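Local coordinates for Poly(A) RNA polymerase protein 2 (Saccharomyces cerevisiae, PDB 3NYB), which adds poly(A) tails to RNA as the catalytic subunit of the TRAMP RNA surveillance complex, working together with a zinc-knuckle partner protein, at the interface of chains A and B. Numbering follows the deposited sequence. Chains: chain A, Poly(A) RNA polymerase protein 2; chain B, Protein AIR2.

Contact 1: the interface of chains A and B. Residues chain A 219-220, 223, 228, 293; chain B 25-26, 75-77.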
# COMPACT_ATOMS: atom_id res chain seq x y z
N ILE A 219 5.20 8.46 -7.98
CA ILE A 219 5.16 8.19 -9.40
C ILE A 219 5.99 6.96 -9.74
O ILE A 219 5.49 6.02 -10.35
CB ILE A 219 5.64 9.40 -10.21
CG1 ILE A 219 4.58 10.50 -10.16
CG2 ILE A 219 5.90 9.00 -11.64
CD1 ILE A 219 4.95 11.72 -10.92
N GLU A 220 7.25 6.95 -9.32
CA GLU A 220 8.14 5.84 -9.62
C GLU A 220 7.66 4.50 -9.04
O GLU A 220 7.96 3.44 -9.58
CB GLU A 220 9.57 6.15 -9.17
CG GLU A 220 10.15 7.38 -9.85
CD GLU A 220 11.48 7.81 -9.26
OE1 GLU A 220 11.89 7.26 -8.22
OE2 GLU A 220 12.11 8.72 -9.84
N GLU A 223 5.31 3.31 -11.51
CA GLU A 223 6.08 3.02 -12.71
C GLU A 223 6.72 1.65 -12.60
O GLU A 223 6.67 0.84 -13.53
CB GLU A 223 7.16 4.08 -12.89
CG GLU A 223 8.09 3.81 -14.04
CD GLU A 223 9.22 4.81 -14.10
OE1 GLU A 223 9.38 5.46 -15.16
OE2 GLU A 223 9.93 4.95 -13.08
N ASN A 228 7.09 -2.23 -15.36
CA ASN A 228 8.37 -2.92 -15.51
C ASN A 228 8.54 -4.21 -14.73
O ASN A 228 9.31 -5.07 -15.13
CB ASN A 228 9.51 -1.98 -15.14
CG ASN A 228 9.41 -0.65 -15.83
OD1 ASN A 228 9.16 -0.58 -17.03
ND2 ASN A 228 9.58 0.42 -15.06
N PHE A 293 0.19 5.95 -12.80
CA PHE A 293 1.35 6.58 -13.42
C PHE A 293 0.94 7.52 -14.56
O PHE A 293 1.33 8.68 -14.58
CB PHE A 293 2.29 5.50 -13.94
CG PHE A 293 3.46 6.03 -14.68
CD1 PHE A 293 4.68 6.20 -14.05
CD2 PHE A 293 3.35 6.37 -16.02
CE1 PHE A 293 5.77 6.69 -14.73
CE2 PHE A 293 4.43 6.86 -16.71
CZ PHE A 293 5.64 7.02 -16.06
N TRP B 25 8.86 15.77 -14.15
CA TRP B 25 8.36 15.21 -12.90
C TRP B 25 9.42 14.41 -12.16
O TRP B 25 9.32 14.22 -10.95
CB TRP B 25 7.09 14.38 -13.14
CG TRP B 25 7.27 13.19 -14.04
CD1 TRP B 25 6.86 13.06 -15.34
CD2 TRP B 25 7.88 11.94 -13.69
NE1 TRP B 25 7.19 11.82 -15.82
CE2 TRP B 25 7.83 11.11 -14.82
CE3 TRP B 25 8.49 11.44 -12.53
CZ2 TRP B 25 8.33 9.82 -14.84
CZ3 TRP B 25 9.00 10.16 -12.54
CH2 TRP B 25 8.92 9.36 -13.68
N ARG B 26 10.43 13.92 -12.87
CA ARG B 26 11.48 13.15 -12.23
C ARG B 26 12.61 14.05 -11.76
O ARG B 26 13.65 14.16 -12.42
CB ARG B 26 12.01 12.06 -13.16
CG ARG B 26 13.05 11.16 -12.51
CD ARG B 26 13.32 9.94 -13.37
NE ARG B 26 12.35 8.88 -13.11
CZ ARG B 26 11.88 8.05 -14.03
NH1 ARG B 26 12.26 8.16 -15.30
NH2 ARG B 26 11.01 7.12 -13.69
N GLY B 75 13.77 5.27 -20.22
CA GLY B 75 14.12 4.50 -19.03
C GLY B 75 13.24 4.61 -17.79
O GLY B 75 12.30 5.41 -17.74
N SER B 76 13.56 3.80 -16.79
CA SER B 76 12.89 3.90 -15.50
C SER B 76 13.77 4.52 -14.45
O SER B 76 14.88 4.98 -14.73
CB SER B 76 12.47 2.52 -15.00
OG SER B 76 11.20 2.17 -15.51
N ALA B 77 13.27 4.52 -13.23
CA ALA B 77 14.04 4.95 -12.08
C ALA B 77 15.17 3.96 -11.88
O ALA B 77 16.25 4.31 -11.39
CB ALA B 77 13.15 4.98 -10.86

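Contact 2: the interface of chains A and B. Residues chain A 19, 208-209, 212-213, 216; chain B 27-30.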
# COMPACT_ATOMS: atom_id res chain seq x y z
N ASP A 19 7.33 18.84 -6.20
CA ASP A 19 7.30 19.35 -4.83
C ASP A 19 5.87 19.66 -4.43
O ASP A 19 5.40 19.25 -3.37
CB ASP A 19 8.17 20.59 -4.70
CG ASP A 19 9.65 20.30 -4.87
OD1 ASP A 19 9.99 19.16 -5.26
OD2 ASP A 19 10.47 21.21 -4.61
N ILE A 208 19.17 10.58 -1.37
CA ILE A 208 17.87 11.22 -1.33
C ILE A 208 17.23 10.99 0.04
O ILE A 208 17.50 9.99 0.70
CB ILE A 208 16.96 10.61 -2.41
CG1 ILE A 208 15.99 11.63 -2.97
CG2 ILE A 208 16.17 9.44 -1.87
CD1 ILE A 208 14.94 10.97 -3.83
N ASP A 209 16.40 11.94 0.45
CA ASP A 209 15.57 11.76 1.64
C ASP A 209 14.10 11.59 1.23
O ASP A 209 13.46 12.52 0.73
CB ASP A 209 15.73 12.96 2.57
CG ASP A 209 16.53 14.09 1.94
OD1 ASP A 209 16.48 14.28 0.69
OD2 ASP A 209 17.23 14.80 2.69
N ASP A 212 11.36 14.05 1.66
CA ASP A 212 11.48 15.27 0.86
C ASP A 212 11.33 14.97 -0.63
O ASP A 212 11.58 15.83 -1.48
CB ASP A 212 12.82 15.97 1.12
CG ASP A 212 12.88 16.63 2.49
OD1 ASP A 212 11.83 17.08 2.99
OD2 ASP A 212 14.00 16.70 3.06
N ASN A 213 10.91 13.75 -0.93
CA ASN A 213 10.84 13.28 -2.31
C ASN A 213 9.67 12.32 -2.56
O ASN A 213 9.72 11.50 -3.48
CB ASN A 213 12.16 12.60 -2.70
CG ASN A 213 13.32 13.59 -2.83
OD1 ASN A 213 13.43 14.30 -3.84
ND2 ASN A 213 14.19 13.64 -1.83
N VAL A 216 8.08 12.17 -6.36
CA VAL A 216 8.70 11.32 -7.37
C VAL A 216 8.57 9.86 -7.05
O VAL A 216 8.23 9.06 -7.91
CB VAL A 216 10.21 11.65 -7.60
CG1 VAL A 216 10.37 12.78 -8.60
CG2 VAL A 216 10.94 11.95 -6.29
N ALA B 27 12.38 14.71 -10.63
CA ALA B 27 13.39 15.55 -9.98
C ALA B 27 13.60 15.08 -8.54
O ALA B 27 12.65 14.78 -7.83
CB ALA B 27 12.95 16.99 -10.00
N TYR B 28 14.85 15.02 -8.11
CA TYR B 28 15.15 14.63 -6.74
C TYR B 28 15.73 15.80 -5.96
O TYR B 28 16.56 16.55 -6.46
CB TYR B 28 16.15 13.48 -6.70
CG TYR B 28 15.74 12.28 -7.52
CD1 TYR B 28 14.64 11.51 -7.16
CD2 TYR B 28 16.46 11.91 -8.65
CE1 TYR B 28 14.27 10.41 -7.90
CE2 TYR B 28 16.08 10.82 -9.40
CZ TYR B 28 14.99 10.07 -9.02
OH TYR B 28 14.61 8.98 -9.77
N ILE B 29 15.28 15.96 -4.72
CA ILE B 29 15.93 16.89 -3.82
C ILE B 29 16.95 16.10 -3.03
O ILE B 29 16.60 15.20 -2.26
CB ILE B 29 14.94 17.54 -2.87
CG1 ILE B 29 13.83 18.23 -3.65
CG2 ILE B 29 15.66 18.54 -2.00
CD1 ILE B 29 12.87 18.98 -2.76
N LEU B 30 18.22 16.44 -3.22
CA LEU B 30 19.32 15.74 -2.58
C LEU B 30 19.62 16.31 -1.20
O LEU B 30 19.35 17.48 -0.92
CB LEU B 30 20.58 15.81 -3.45
CG LEU B 30 20.46 15.31 -4.89
CD1 LEU B 30 19.66 16.29 -5.75
CD2 LEU B 30 21.83 15.09 -5.49
O HOH W 1 11.64 15.67 -5.17

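Contact 3: the interface of chains A and B. Residues chain A 200-202, 208, 216, 220; chain B 26, 28, 77, 83.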
# COMPACT_ATOMS: atom_id res chain seq x y z
N HIS A 200 15.93 1.59 -4.09
CA HIS A 200 15.86 2.61 -5.11
C HIS A 200 17.23 3.28 -5.19
O HIS A 200 17.77 3.70 -4.17
CB HIS A 200 14.78 3.63 -4.74
CG HIS A 200 14.67 4.78 -5.68
ND1 HIS A 200 15.64 5.76 -5.78
CD2 HIS A 200 13.69 5.14 -6.55
CE1 HIS A 200 15.27 6.66 -6.67
NE2 HIS A 200 14.09 6.31 -7.15
N PRO A 201 17.80 3.36 -6.40
CA PRO A 201 19.16 3.86 -6.67
C PRO A 201 19.56 5.06 -5.81
O PRO A 201 20.67 5.09 -5.28
CB PRO A 201 19.09 4.26 -8.15
CG PRO A 201 18.08 3.32 -8.73
CD PRO A 201 17.08 3.04 -7.65
N ARG A 202 18.67 6.03 -5.67
CA ARG A 202 18.98 7.25 -4.95
C ARG A 202 18.82 7.05 -3.45
O ARG A 202 19.21 7.91 -2.66
CB ARG A 202 18.08 8.38 -5.40
CG ARG A 202 18.12 8.65 -6.88
CD ARG A 202 19.44 9.26 -7.28
NE ARG A 202 19.38 9.86 -8.61
CZ ARG A 202 20.12 10.89 -8.99
NH1 ARG A 202 20.97 11.45 -8.14
NH2 ARG A 202 20.00 11.38 -10.22
N ILE A 208 19.17 10.58 -1.37
CA ILE A 208 17.87 11.22 -1.33
C ILE A 208 17.23 10.99 0.04
O ILE A 208 17.50 9.99 0.70
CB ILE A 208 16.96 10.61 -2.41
CG1 ILE A 208 15.99 11.63 -2.97
CG2 ILE A 208 16.17 9.44 -1.87
CD1 ILE A 208 14.94 10.97 -3.83
N VAL A 216 8.08 12.17 -6.36
CA VAL A 216 8.70 11.32 -7.37
C VAL A 216 8.57 9.86 -7.05
O VAL A 216 8.23 9.06 -7.91
CB VAL A 216 10.21 11.65 -7.60
CG1 VAL A 216 10.37 12.78 -8.60
CG2 VAL A 216 10.94 11.95 -6.29
N GLU A 220 7.25 6.95 -9.32
CA GLU A 220 8.14 5.84 -9.62
C GLU A 220 7.66 4.50 -9.04
O GLU A 220 7.96 3.44 -9.58
CB GLU A 220 9.57 6.15 -9.17
CG GLU A 220 10.15 7.38 -9.85
CD GLU A 220 11.48 7.81 -9.26
OE1 GLU A 220 11.89 7.26 -8.22
OE2 GLU A 220 12.11 8.72 -9.84
N ARG B 26 10.43 13.92 -12.87
CA ARG B 26 11.48 13.15 -12.23
C ARG B 26 12.61 14.05 -11.76
O ARG B 26 13.65 14.16 -12.42
CB ARG B 26 12.01 12.06 -13.16
CG ARG B 26 13.05 11.16 -12.51
CD ARG B 26 13.32 9.94 -13.37
NE ARG B 26 12.35 8.88 -13.11
CZ ARG B 26 11.88 8.05 -14.03
NH1 ARG B 26 12.26 8.16 -15.30
NH2 ARG B 26 11.01 7.12 -13.69
N TYR B 28 14.85 15.02 -8.11
CA TYR B 28 15.15 14.63 -6.74
C TYR B 28 15.73 15.80 -5.96
O TYR B 28 16.56 16.55 -6.46
CB TYR B 28 16.15 13.48 -6.70
CG TYR B 28 15.74 12.28 -7.52
CD1 TYR B 28 14.64 11.51 -7.16
CD2 TYR B 28 16.46 11.91 -8.65
CE1 TYR B 28 14.27 10.41 -7.90
CE2 TYR B 28 16.08 10.82 -9.40
CZ TYR B 28 14.99 10.07 -9.02
OH TYR B 28 14.61 8.98 -9.77
N ALA B 77 13.27 4.52 -13.23
CA ALA B 77 14.04 4.95 -12.08
C ALA B 77 15.17 3.96 -11.88
O ALA B 77 16.25 4.31 -11.39
CB ALA B 77 13.15 4.98 -10.86
N LEU B 83 19.70 7.17 -11.21
CA LEU B 83 18.70 8.23 -11.14
C LEU B 83 17.33 7.68 -10.77
O LEU B 83 17.23 6.61 -10.15
CB LEU B 83 18.64 8.99 -12.47
CG LEU B 83 18.93 8.21 -13.76
CD1 LEU B 83 17.77 7.30 -14.14
CD2 LEU B 83 19.26 9.16 -14.90

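Contact 1: the interface of chains A and B
A heterodimer interface, part apolar and part charged, joins the polymerase to the zinc-knuckle protein AIR2 here and helps build the polymerase core of TRAMP. Helix 214-228 of chain A offers A:Ile219, A:Glu220 and A:Glu223 to two loop segments of chain B. The indole of B:Trp25 lies over A:Ile219, whose CG2 methyl rests on the six-membered ring 3.6 Å from its centroid; that methyl stands anti to the backbone N, with CG1 at chi1 -72°, and CD1 reaches the ring junction. A:Phe293, from helix 282-304, crosses the indole at about a right angle. The other indole face is backed by CB of B:Arg26. This arginine bends at chi3 (-85°) and places its guanidinium between two glutamates. Its NE donates to the carboxylate OE2 of A:Glu220 at 3.3 Å, in the guanidinium plane but well out of the carboxylate plane. NH2 forms a salt bridge with A:Glu223 and donates to the syn lone pair of OE1 at 2.7 Å. Carboxylates on two sides would probably stabilise the guanidinium's positive charge and limit its rotation. The CB methyl of B:Ala77 packs on the carboxylate carbon CD of A:Glu220 at 3.7 Å, while B:Ala77 N makes a weak hydrogen bond to OE2 of A:Glu223 at 3.4 Å.

Contact 2: the interface of chains A and B
Chain B residues 27-30, an extended loop segment, run along the chain A loop at A:Ile208 and A:Asp209, the 3-10 helix 210-212 and the start of helix 214-228, with helix 17-31 at one end. An antiparallel beta bridge pairs A:Ile208 with B:Leu30. The side-chain amide of A:Asn213 reads the backbone of B:Ile29 at both ends: OD1 accepts from B:Ile29 N at 2.6 Å, and ND2 donates to B:Ile29 O at 2.9 Å. Both bonds are nearly straight (166° and 168° at H), and each donor lies in the carbonyl plane on a lone pair. ND2 also donates to the backbone O of the poorly ordered A:Asp209, from above that carbonyl's plane, which may help hold the amide's rotation. The B:Ile29 bonds use main-chain atoms and would not by themselves select the side chain, which is nevertheless buried: extended with chi2 -176°, it carries CD1 to the backbone O of A:Asp212 and tip to tip against the carboxylate of A:Asp19. At B:Tyr28, CD1 of the ring is met from opposite sides of its plane, by the A:Ile208 CD1 methyl at 3.4 Å and by A:Val216 CG2 at 3.8 Å. A water links OD1 of A:Asn213, 2.6 Å away, to the backbone O of B:Ala27.

Contact 3: the interface of chains A and B
B:Tyr28 inserts its ring between A:Arg202 and helix 214-228 in this polymerase of the Cid1-like poly(A) polymerase family, bound to a zinc-knuckle partner. The tight part lies at the phenol tip. B:Tyr28 OH meets A:Glu220 tip to tip and donates to the carboxylate OE2 at 2.5 Å, on the syn side and 23° out of the carboxylate plane. OE2 thus takes two donors from chain B, the phenol here and B:Arg26 NE on its anti side. The other oxygen, OE1, is held within chain A by A:His200 NE2 at 2.6 Å. Behind it, A:His200 ND1 accepts from the backbone N of A:Arg202 at 3.0 Å, a second-shell bond that helps set the imidazole and through it the carboxylate. An alanine in place of A:Glu220 would probably leave the phenol of B:Tyr28 and NE of B:Arg26 without their shared acceptor, and A:His200 NE2 without its partner. The looser side is formed by A:Arg202 and the chain end at B:Leu83, where van der Waals contacts predominate. With CG anti to the carbonyl carbon (chi1 -56°), A:Arg202 lays CG over the tyrosine face, 4.0 Å from the ring centroid; the bend at chi2 then turns the guanidinium, tilted 52° to the ring rather than stacked flat. Its NH2 comes within 3.6 Å of CB of B:Leu83, the two side chains crossing at a slant, and A:Pro201 CG touches the backbone O of B:Ala77 at 3.4 Å.

Contacts 1 and 2 lie about 13 Å apart between the centres of their C-alpha atoms, with contact 3 about 8 Å from each. Contact 3 shares A:Glu220, B:Arg26 and B:Ala77 with contact 1, and A:Ile208, A:Val216 and B:Tyr28 with contact 2. Helix 214-228 contributes to all three, and the continuous stretch B:Trp25 to B:Leu30 follows it from contact 1 to contact 2. B:Gly75 to B:Leu83, towards the end of the AIR2 chain present here, join at contacts 1 and 3. The three form one surface, which probably fixes on the polymerase both the stretch between the AIR2 zinc sites and the segment after the second.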